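Local coordinates for protein HAD-superfamily hydrolase, subfamily IA, variant 1 (PDB 3KZX) that probably hydrolyses 2-phosphoglycolate to glycolate and phosphate as a phosphatase of the HAD-like hydrolase superfamily, at residues 26-31 against 181-186; 146-151 against 166-171; 160-165 against 193-198. All blocks are in the same frame, centred on the assembly; numbering follows the deposited sequence.

Contact 1: residues 26-31 against 181-186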
loop_
_atom_site.group_PDB
_atom_site.type_symbol
_atom_site.label_atom_id
_atom_site.label_comp_id
_atom_site.label_asym_id
_atom_site.label_seq_id
_atom_site.Cartn_x
_atom_site.Cartn_y
_atom_site.Cartn_z
ATOM N N THR A 26 -17.332 -8.179 3.696
ATOM C CA THR A 26 -18.274 -7.099 3.452
ATOM C C THR A 26 -17.608 -5.883 2.796
ATOM O O THR A 26 -18.274 -5.066 2.172
ATOM C CB THR A 26 -18.926 -6.615 4.788
ATOM O OG1 THR A 26 -17.863 -6.288 5.715
ATOM C CG2 THR A 26 -19.885 -7.691 5.347
ATOM N N ALA A 27 -16.290 -5.736 2.973
ATOM C CA ALA A 27 -15.510 -4.718 2.290
ATOM C C ALA A 27 -14.036 -5.113 2.289
ATOM O O ALA A 27 -13.608 -5.918 3.133
ATOM C CB ALA A 27 -15.699 -3.346 2.978
ATOM N N VAL A 28 -13.271 -4.586 1.349
ATOM C CA VAL A 28 -11.830 -4.866 1.309
ATOM C C VAL A 28 -11.113 -3.522 1.261
ATOM O O VAL A 28 -11.315 -2.732 0.357
ATOM C CB VAL A 28 -11.409 -5.737 0.117
ATOM C CG1 VAL A 28 -9.847 -5.976 0.111
ATOM C CG2 VAL A 28 -12.175 -7.078 0.141
ATOM N N ILE A 29 -10.255 -3.294 2.241
ATOM C CA ILE A 29 -9.447 -2.084 2.316
ATOM C C ILE A 29 -8.021 -2.444 1.901
ATOM O O ILE A 29 -7.507 -3.466 2.319
ATOM C CB ILE A 29 -9.465 -1.467 3.740
ATOM C CG1 ILE A 29 -10.908 -1.170 4.187
ATOM C CG2 ILE A 29 -8.656 -0.146 3.766
ATOM C CD1 ILE A 29 -11.004 -0.655 5.608
ATOM N N PHE A 30 -7.388 -1.575 1.092
ATOM C CA PHE A 30 -6.021 -1.773 0.621
ATOM C C PHE A 30 -5.123 -0.652 1.060
ATOM O O PHE A 30 -5.531 0.492 1.040
ATOM C CB PHE A 30 -5.962 -1.793 -0.909
ATOM C CG PHE A 30 -6.629 -2.981 -1.548
ATOM C CD1 PHE A 30 -5.895 -4.140 -1.824
ATOM C CD2 PHE A 30 -7.975 -2.961 -1.882
ATOM C CE1 PHE A 30 -6.479 -5.228 -2.412
ATOM C CE2 PHE A 30 -8.572 -4.083 -2.477
ATOM C CZ PHE A 30 -7.824 -5.193 -2.746
ATOM N N ASP A 31 -3.884 -0.964 1.398
ATOM C CA ASP A 31 -2.873 0.066 1.449
ATOM C C ASP A 31 -2.357 0.277 0.033
ATOM O O ASP A 31 -2.587 -0.568 -0.854
ATOM C CB ASP A 31 -1.744 -0.393 2.365
ATOM C CG ASP A 31 -0.862 0.773 2.867
ATOM O OD1 ASP A 31 -1.058 1.936 2.459
ATOM O OD2 ASP A 31 0.009 0.496 3.708
ATOM N N PHE A 181 -11.846 -6.860 5.446
ATOM C CA PHE A 181 -10.441 -7.279 5.281
ATOM C C PHE A 181 -9.573 -6.064 4.993
ATOM O O PHE A 181 -9.865 -5.307 4.053
ATOM C CB PHE A 181 -10.265 -8.251 4.089
ATOM C CG PHE A 181 -11.016 -9.569 4.207
ATOM C CD1 PHE A 181 -11.717 -9.931 5.354
ATOM C CD2 PHE A 181 -10.912 -10.503 3.171
ATOM C CE1 PHE A 181 -12.382 -11.161 5.437
ATOM C CE2 PHE A 181 -11.568 -11.742 3.243
ATOM C CZ PHE A 181 -12.304 -12.068 4.370
ATOM N N PHE A 182 -8.525 -5.853 5.786
ATOM C CA PHE A 182 -7.559 -4.807 5.506
ATOM C C PHE A 182 -6.272 -5.467 5.035
ATOM O O PHE A 182 -5.508 -6.001 5.845
ATOM C CB PHE A 182 -7.301 -3.905 6.738
ATOM C CG PHE A 182 -6.418 -2.670 6.451
ATOM C CD1 PHE A 182 -6.130 -1.778 7.458
ATOM C CD2 PHE A 182 -5.859 -2.428 5.210
ATOM C CE1 PHE A 182 -5.314 -0.680 7.255
ATOM C CE2 PHE A 182 -5.039 -1.290 4.991
ATOM C CZ PHE A 182 -4.798 -0.418 6.035
ATOM N N ILE A 183 -6.065 -5.427 3.710
ATOM C CA ILE A 183 -4.860 -5.950 3.059
ATOM C C ILE A 183 -3.764 -4.903 3.076
ATOM O O ILE A 183 -3.893 -3.831 2.542
ATOM C CB ILE A 183 -5.100 -6.451 1.617
ATOM C CG1 ILE A 183 -6.183 -7.523 1.598
ATOM C CG2 ILE A 183 -3.760 -7.027 1.047
ATOM C CD1 ILE A 183 -6.807 -7.764 0.186
ATOM N N GLY A 184 -2.692 -5.229 3.787
ATOM C CA GLY A 184 -1.593 -4.328 4.009
ATOM C C GLY A 184 -0.308 -5.071 4.288
ATOM O O GLY A 184 -0.287 -6.225 4.767
ATOM N N ASP A 185 0.788 -4.402 4.003
ATOM C CA ASP A 185 2.118 -4.994 4.135
ATOM C C ASP A 185 2.776 -4.737 5.475
ATOM O O ASP A 185 3.650 -5.513 5.886
ATOM C CB ASP A 185 3.062 -4.493 3.049
ATOM C CG ASP A 185 3.330 -3.025 3.175
ATOM O OD1 ASP A 185 2.400 -2.262 2.917
ATOM O OD2 ASP A 185 4.450 -2.654 3.570
ATOM N N SER A 186 2.368 -3.678 6.155
ATOM C CA SER A 186 3.101 -3.173 7.309
ATOM C C SER A 186 2.479 -3.539 8.636
ATOM O O SER A 186 1.285 -3.824 8.745
ATOM C CB SER A 186 3.222 -1.640 7.246
ATOM O OG SER A 186 1.952 -1.037 7.391
#
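Val28, Phe30 and Ile183 meet on one face of the sheet, with the end of the Ile183 chain as their common point. CD1 of Ile183 lies 3.5 Å from Val28 CG1 and 3.6 Å from Phe30 CE1, so it bridges two alternate residues of the neighbouring strand; helix 108-117 covers Val28 and Phe30 from this side. On the other face Ile29 and Phe182 pair. With CG anti to its backbone N (chi1 -173°), Phe182 lays its ring next to the other strand, and Ile29 CG2 sits over one face of that ring, offset toward the rim, in a CH-pi contact 4.2 Å from its centroid. Asp31 N lies at the edge of the same ring. Between the two layers run strands 27-30 and 180-184, parallel neighbours at the centre of the Rossmann-like sheet of the HAD core. Four backbone bonds join them, alternating along the ladder: Phe181 N to Ala27 O, Ile29 N to Phe181 O at 2.7 Å, Ile183 N to Ile29 O, and Asp31 N to Ile183 O at 3.1 Å. Just beyond Phe30 and Gly184, at the C-terminal ends of the strands where HAD phosphatases gather their active-site groups, come Asp31 and Asp185. There Asp31 OD2 comes within 3.7 Å of Asp185 OD1, and Lys159 forms a salt bridge to Asp31 OD2.

Contact 2: residues 146-151 against 166-171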
loop_
_atom_site.group_PDB
_atom_site.type_symbol
_atom_site.label_atom_id
_atom_site.label_comp_id
_atom_site.label_asym_id
_atom_site.label_seq_id
_atom_site.Cartn_x
_atom_site.Cartn_y
_atom_site.Cartn_z
ATOM N N PHE A 146 -12.757 2.384 -6.094
ATOM C CA PHE A 146 -12.718 2.675 -4.646
ATOM C C PHE A 146 -13.788 3.604 -4.207
ATOM O O PHE A 146 -13.945 4.705 -4.767
ATOM C CB PHE A 146 -11.357 3.238 -4.252
ATOM C CG PHE A 146 -10.240 2.326 -4.603
ATOM C CD1 PHE A 146 -10.075 1.117 -3.904
ATOM C CD2 PHE A 146 -9.401 2.609 -5.650
ATOM C CE1 PHE A 146 -9.100 0.255 -4.263
ATOM C CE2 PHE A 146 -8.408 1.725 -6.002
ATOM C CZ PHE A 146 -8.268 0.553 -5.312
ATOM N N ASP A 147 -14.551 3.179 -3.211
ATOM C CA ASP A 147 -15.633 4.018 -2.724
ATOM C C ASP A 147 -15.202 5.017 -1.663
ATOM O O ASP A 147 -15.973 5.901 -1.309
ATOM C CB ASP A 147 -16.810 3.170 -2.307
ATOM C CG ASP A 147 -17.513 2.558 -3.529
ATOM O OD1 ASP A 147 -17.601 1.351 -3.620
ATOM O OD2 ASP A 147 -17.911 3.306 -4.437
ATOM N N SER A 148 -13.961 4.896 -1.185
ATOM C CA SER A 148 -13.378 5.874 -0.272
ATOM C C SER A 148 -11.870 5.784 -0.395
ATOM O O SER A 148 -11.336 4.677 -0.439
ATOM C CB SER A 148 -13.748 5.537 1.166
ATOM O OG SER A 148 -13.176 6.480 2.065
ATOM N N ILE A 149 -11.186 6.922 -0.434
ATOM C CA ILE A 149 -9.739 6.931 -0.461
ATOM C C ILE A 149 -9.306 7.898 0.617
ATOM O O ILE A 149 -9.565 9.107 0.476
ATOM C CB ILE A 149 -9.176 7.403 -1.833
ATOM C CG1 ILE A 149 -9.506 6.398 -2.951
ATOM C CG2 ILE A 149 -7.664 7.609 -1.774
ATOM C CD1 ILE A 149 -9.390 6.943 -4.352
ATOM N N ILE A 150 -8.664 7.360 1.667
ATOM C CA ILE A 150 -8.194 8.096 2.851
ATOM C C ILE A 150 -6.629 8.097 2.881
ATOM O O ILE A 150 -5.991 7.041 2.810
ATOM C CB ILE A 150 -8.718 7.433 4.138
ATOM C CG1 ILE A 150 -10.265 7.429 4.141
ATOM C CG2 ILE A 150 -8.174 8.151 5.400
ATOM C CD1 ILE A 150 -10.896 8.839 4.192
ATOM N N GLY A 151 -6.052 9.285 2.940
ATOM C CA GLY A 151 -4.620 9.479 3.096
ATOM C C GLY A 151 -4.337 10.326 4.319
ATOM O O GLY A 151 -5.278 10.745 5.046
ATOM N N LEU A 166 -11.509 3.659 10.220
ATOM C CA LEU A 166 -12.868 3.919 10.596
ATOM C C LEU A 166 -13.474 5.011 9.697
ATOM O O LEU A 166 -14.666 4.978 9.417
ATOM C CB LEU A 166 -12.978 4.278 12.084
ATOM C CG LEU A 166 -12.625 3.150 13.078
ATOM C CD1 LEU A 166 -12.690 3.611 14.549
ATOM C CD2 LEU A 166 -13.536 1.979 12.797
ATOM N N ALA A 167 -12.649 5.958 9.243
ATOM C CA ALA A 167 -13.091 6.991 8.342
ATOM C C ALA A 167 -13.519 6.422 7.002
ATOM O O ALA A 167 -14.585 6.796 6.500
ATOM C CB ALA A 167 -12.028 8.072 8.160
ATOM N N ALA A 168 -12.699 5.540 6.421
ATOM C CA ALA A 168 -13.073 4.875 5.161
ATOM C C ALA A 168 -14.392 4.124 5.311
ATOM O O ALA A 168 -15.280 4.186 4.426
ATOM C CB ALA A 168 -11.947 3.909 4.702
ATOM N N LEU A 169 -14.546 3.422 6.429
ATOM C CA LEU A 169 -15.758 2.601 6.650
ATOM C C LEU A 169 -16.997 3.471 6.853
ATOM O O LEU A 169 -18.073 3.137 6.346
ATOM C CB LEU A 169 -15.573 1.639 7.827
ATOM C CG LEU A 169 -14.557 0.508 7.620
ATOM C CD1 LEU A 169 -14.235 -0.220 8.967
ATOM C CD2 LEU A 169 -15.062 -0.522 6.577
ATOM N N THR A 170 -16.839 4.605 7.544
ATOM C CA THR A 170 -17.915 5.587 7.624
ATOM C C THR A 170 -18.326 6.044 6.204
ATOM O O THR A 170 -19.537 6.086 5.879
ATOM C CB THR A 170 -17.531 6.761 8.531
ATOM O OG1 THR A 170 -17.354 6.267 9.843
ATOM C CG2 THR A 170 -18.606 7.874 8.562
ATOM N N ASN A 171 -17.332 6.330 5.354
ATOM C CA ASN A 171 -17.615 6.903 4.026
ATOM C C ASN A 171 -18.167 5.881 3.044
ATOM O O ASN A 171 -18.904 6.265 2.151
ATOM C CB ASN A 171 -16.386 7.534 3.400
ATOM C CG ASN A 171 -15.834 8.724 4.205
ATOM O OD1 ASN A 171 -14.667 9.120 4.020
ATOM N ND2 ASN A 171 -16.633 9.270 5.098
HETATM O O HOH W 1 -13.674 8.812 1.191
#
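Ile150 and Ser148, alternate residues of an outermost strand of the sheet, 148-152, point at helix 163-172 and meet Ala167, Ala168 and Asn171. The helix segment runs nearly antiparallel to the strand, at 157° with axes 8.0 Å apart, as the helical connection of a beta-alpha-beta crossover that leads on to strand 180-184 in the HAD core. Two small residues admit the isoleucine: its CG1 reaches the backbone and methyl of Ala168, 3.9 Å from Ala168 CB. The chain then turns about CB-CG1 (chi2 -65°) instead of running extended, which carries CD1 along the helix surface, where it touches both Ala167 CB, at 4.2 Å, and Asn171 OD1, at 3.8 Å. Ile150 and Asn171 cross at about a right angle there. Ser148 has OG anti to its backbone N (chi1 180°), and this turn places the hydroxyl against the helix backbone, 3.5 Å from Ala168 CA. The same oxygen approaches the Asn171 side chain, stopping 3.6 Å from Asn171 OD1. A water donates to Asn171 OD1 over 3.0 Å; its 2.5 Å distance to Ser148 OG is short enough to leave that bond in some doubt. The chemistry therefore changes along the interface, from methyl groups packed against alanines to Ser148 and Asn171, which probably share a water, at the side where Asn171 is exposed.

Contact 3: residues 160-165 against 193-198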
loop_
_atom_site.group_PDB
_atom_site.type_symbol
_atom_site.label_atom_id
_atom_site.label_comp_id
_atom_site.label_asym_id
_atom_site.label_seq_id
_atom_site.Cartn_x
_atom_site.Cartn_y
_atom_site.Cartn_z
ATOM N N PRO A 160 -0.525 3.899 12.774
ATOM C CA PRO A 160 -1.383 2.769 13.208
ATOM C C PRO A 160 -2.680 3.116 13.969
ATOM O O PRO A 160 -3.359 2.204 14.448
ATOM C CB PRO A 160 -0.467 1.987 14.130
ATOM C CG PRO A 160 0.381 3.038 14.732
ATOM C CD PRO A 160 0.645 4.042 13.655
ATOM N N SER A 161 -3.026 4.390 14.068
ATOM C CA SER A 161 -4.318 4.747 14.642
ATOM C C SER A 161 -5.386 4.045 13.818
ATOM O O SER A 161 -5.247 3.946 12.592
ATOM C CB SER A 161 -4.604 6.255 14.558
ATOM O OG SER A 161 -5.970 6.521 14.902
ATOM N N PRO A 162 -6.467 3.611 14.475
ATOM C CA PRO A 162 -7.622 3.081 13.754
ATOM C C PRO A 162 -8.452 4.127 13.007
ATOM O O PRO A 162 -9.221 3.765 12.100
ATOM C CB PRO A 162 -8.445 2.428 14.860
ATOM C CG PRO A 162 -8.172 3.274 16.041
ATOM C CD PRO A 162 -6.681 3.562 15.932
ATOM N N GLU A 163 -8.300 5.395 13.374
ATOM C CA GLU A 163 -9.142 6.461 12.838
ATOM C C GLU A 163 -9.251 6.515 11.301
ATOM O O GLU A 163 -10.361 6.678 10.781
ATOM C CB GLU A 163 -8.701 7.843 13.378
ATOM C CG GLU A 163 -9.590 9.022 12.900
ATOM C CD GLU A 163 -9.088 10.437 13.340
ATOM O OE1 GLU A 163 -8.109 10.578 14.074
ATOM O OE2 GLU A 163 -9.685 11.401 12.888
ATOM N N PRO A 164 -8.125 6.383 10.562
ATOM C CA PRO A 164 -8.236 6.399 9.098
ATOM C C PRO A 164 -9.037 5.236 8.515
ATOM O O PRO A 164 -9.722 5.413 7.481
ATOM C CB PRO A 164 -6.775 6.302 8.622
ATOM C CG PRO A 164 -5.950 6.665 9.743
ATOM C CD PRO A 164 -6.716 6.399 10.994
ATOM N N VAL A 165 -8.953 4.067 9.156
ATOM C CA VAL A 165 -9.732 2.909 8.751
ATOM C C VAL A 165 -11.205 3.159 9.028
ATOM O O VAL A 165 -12.048 2.872 8.185
ATOM C CB VAL A 165 -9.274 1.613 9.466
ATOM C CG1 VAL A 165 -10.273 0.486 9.229
ATOM C CG2 VAL A 165 -7.830 1.233 8.990
ATOM N N ALA A 193 -5.817 -2.089 11.615
ATOM C CA ALA A 193 -6.934 -3.000 11.352
ATOM C C ALA A 193 -7.493 -3.577 12.645
ATOM O O ALA A 193 -8.707 -3.524 12.884
ATOM C CB ALA A 193 -6.468 -4.134 10.463
ATOM N N ILE A 194 -6.594 -4.120 13.478
ATOM C CA ILE A 194 -6.976 -4.731 14.770
ATOM C C ILE A 194 -7.642 -3.722 15.694
ATOM O O ILE A 194 -8.715 -4.014 16.249
ATOM C CB ILE A 194 -5.764 -5.383 15.449
ATOM C CG1 ILE A 194 -5.263 -6.582 14.646
ATOM C CG2 ILE A 194 -6.074 -5.861 16.892
ATOM C CD1 ILE A 194 -3.992 -7.192 15.245
ATOM N N GLU A 195 -7.067 -2.512 15.808
ATOM C CA GLU A 195 -7.598 -1.445 16.681
ATOM C C GLU A 195 -8.975 -0.987 16.169
ATOM O O GLU A 195 -9.822 -0.528 16.935
ATOM C CB GLU A 195 -6.626 -0.238 16.761
ATOM C CG GLU A 195 -5.309 -0.451 17.641
ATOM C CD GLU A 195 -4.548 0.854 17.987
ATOM O OE1 GLU A 195 -3.286 0.917 17.819
ATOM O OE2 GLU A 195 -5.200 1.819 18.436
ATOM N N ALA A 196 -9.188 -1.108 14.860
ATOM C CA ALA A 196 -10.470 -0.763 14.237
ATOM C C ALA A 196 -11.528 -1.866 14.279
ATOM O O ALA A 196 -12.641 -1.630 13.854
ATOM C CB ALA A 196 -10.269 -0.341 12.778
ATOM N N GLY A 197 -11.169 -3.049 14.750
ATOM C CA GLY A 197 -12.118 -4.169 14.840
ATOM C C GLY A 197 -12.274 -4.955 13.545
ATOM O O GLY A 197 -13.286 -5.674 13.370
ATOM N N CYS A 198 -11.294 -4.816 12.655
ATOM C CA CYS A 198 -11.318 -5.390 11.317
ATOM C C CYS A 198 -10.275 -6.518 11.191
ATOM O O CYS A 198 -9.511 -6.758 12.113
ATOM C CB CYS A 198 -11.068 -4.299 10.276
ATOM S SG CYS A 198 -12.318 -3.003 10.239
#
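Two helix ends come together here: the capped start of helix 163-172, just after the cis peptide bond between Lys159 and Pro160, and the Schellman motif that closes helix 187-195. Pro162 and Ala196 form the centre, where Pro162 CB rests 3.6 Å from Ala196 N and 3.9 Å from Ala196 CB. The ring also lies against the aliphatic part of Glu195, whose CB is 3.7 Å from Pro162 CB. Beyond CG the glutamate is extended and crosses the proline, bringing OE2 near Pro162 CD, although a second conformer makes the position of this carboxylate doubtful. One turn further into the helix, Val165 has CG1 anti to its backbone N (chi1 169°), a setting that directs this methyl to Ala196 CB at 3.6 Å and, more loosely, to Cys198 SG at 4.2 Å. Phe182 of the central sheet packs against both Val165 and Ala193, beneath the two helices. At the helix ends, Ser161 OG accepts from Glu163 N at 3.0 Å, while in the Schellman turn Cys198 N bonds to Ala193 O and Gly197 N to Ile194 O, Gly197 having the positive phi that glycine takes readily. Ser161 O is in turn bonded to the hydroxyl of Ser192 on helix 187-195. Within the two segments, then, the capping bonds take up Glu163 N at one end and Gly197 N and Cys198 N at the other, and the contact across them is mostly apolar, through Pro162, Val165, the aliphatic part of Glu195 and Ala196, with Cys198 SG at the margin.

From the N terminus, strand 27-30 enters the centre of the sheet, and contact 1 closes its long loop only when strand 180-184 arrives beside it about 150 residues later. Contact 2 lies wholly within that loop, joining the edge strand 148-152 to the helix that follows it. Contact 3 starts inside the loop, at the head of helix 163-172, and ends beyond it at residues 193-198, so it crosses both others. Helix 163-172 serves contacts 2 and 3, and Leu169 touches Cys198 where they adjoin. Its Val165 also packs on Ile29 of contact 1, so edge strand, central strands and two helices are tied into one layered core.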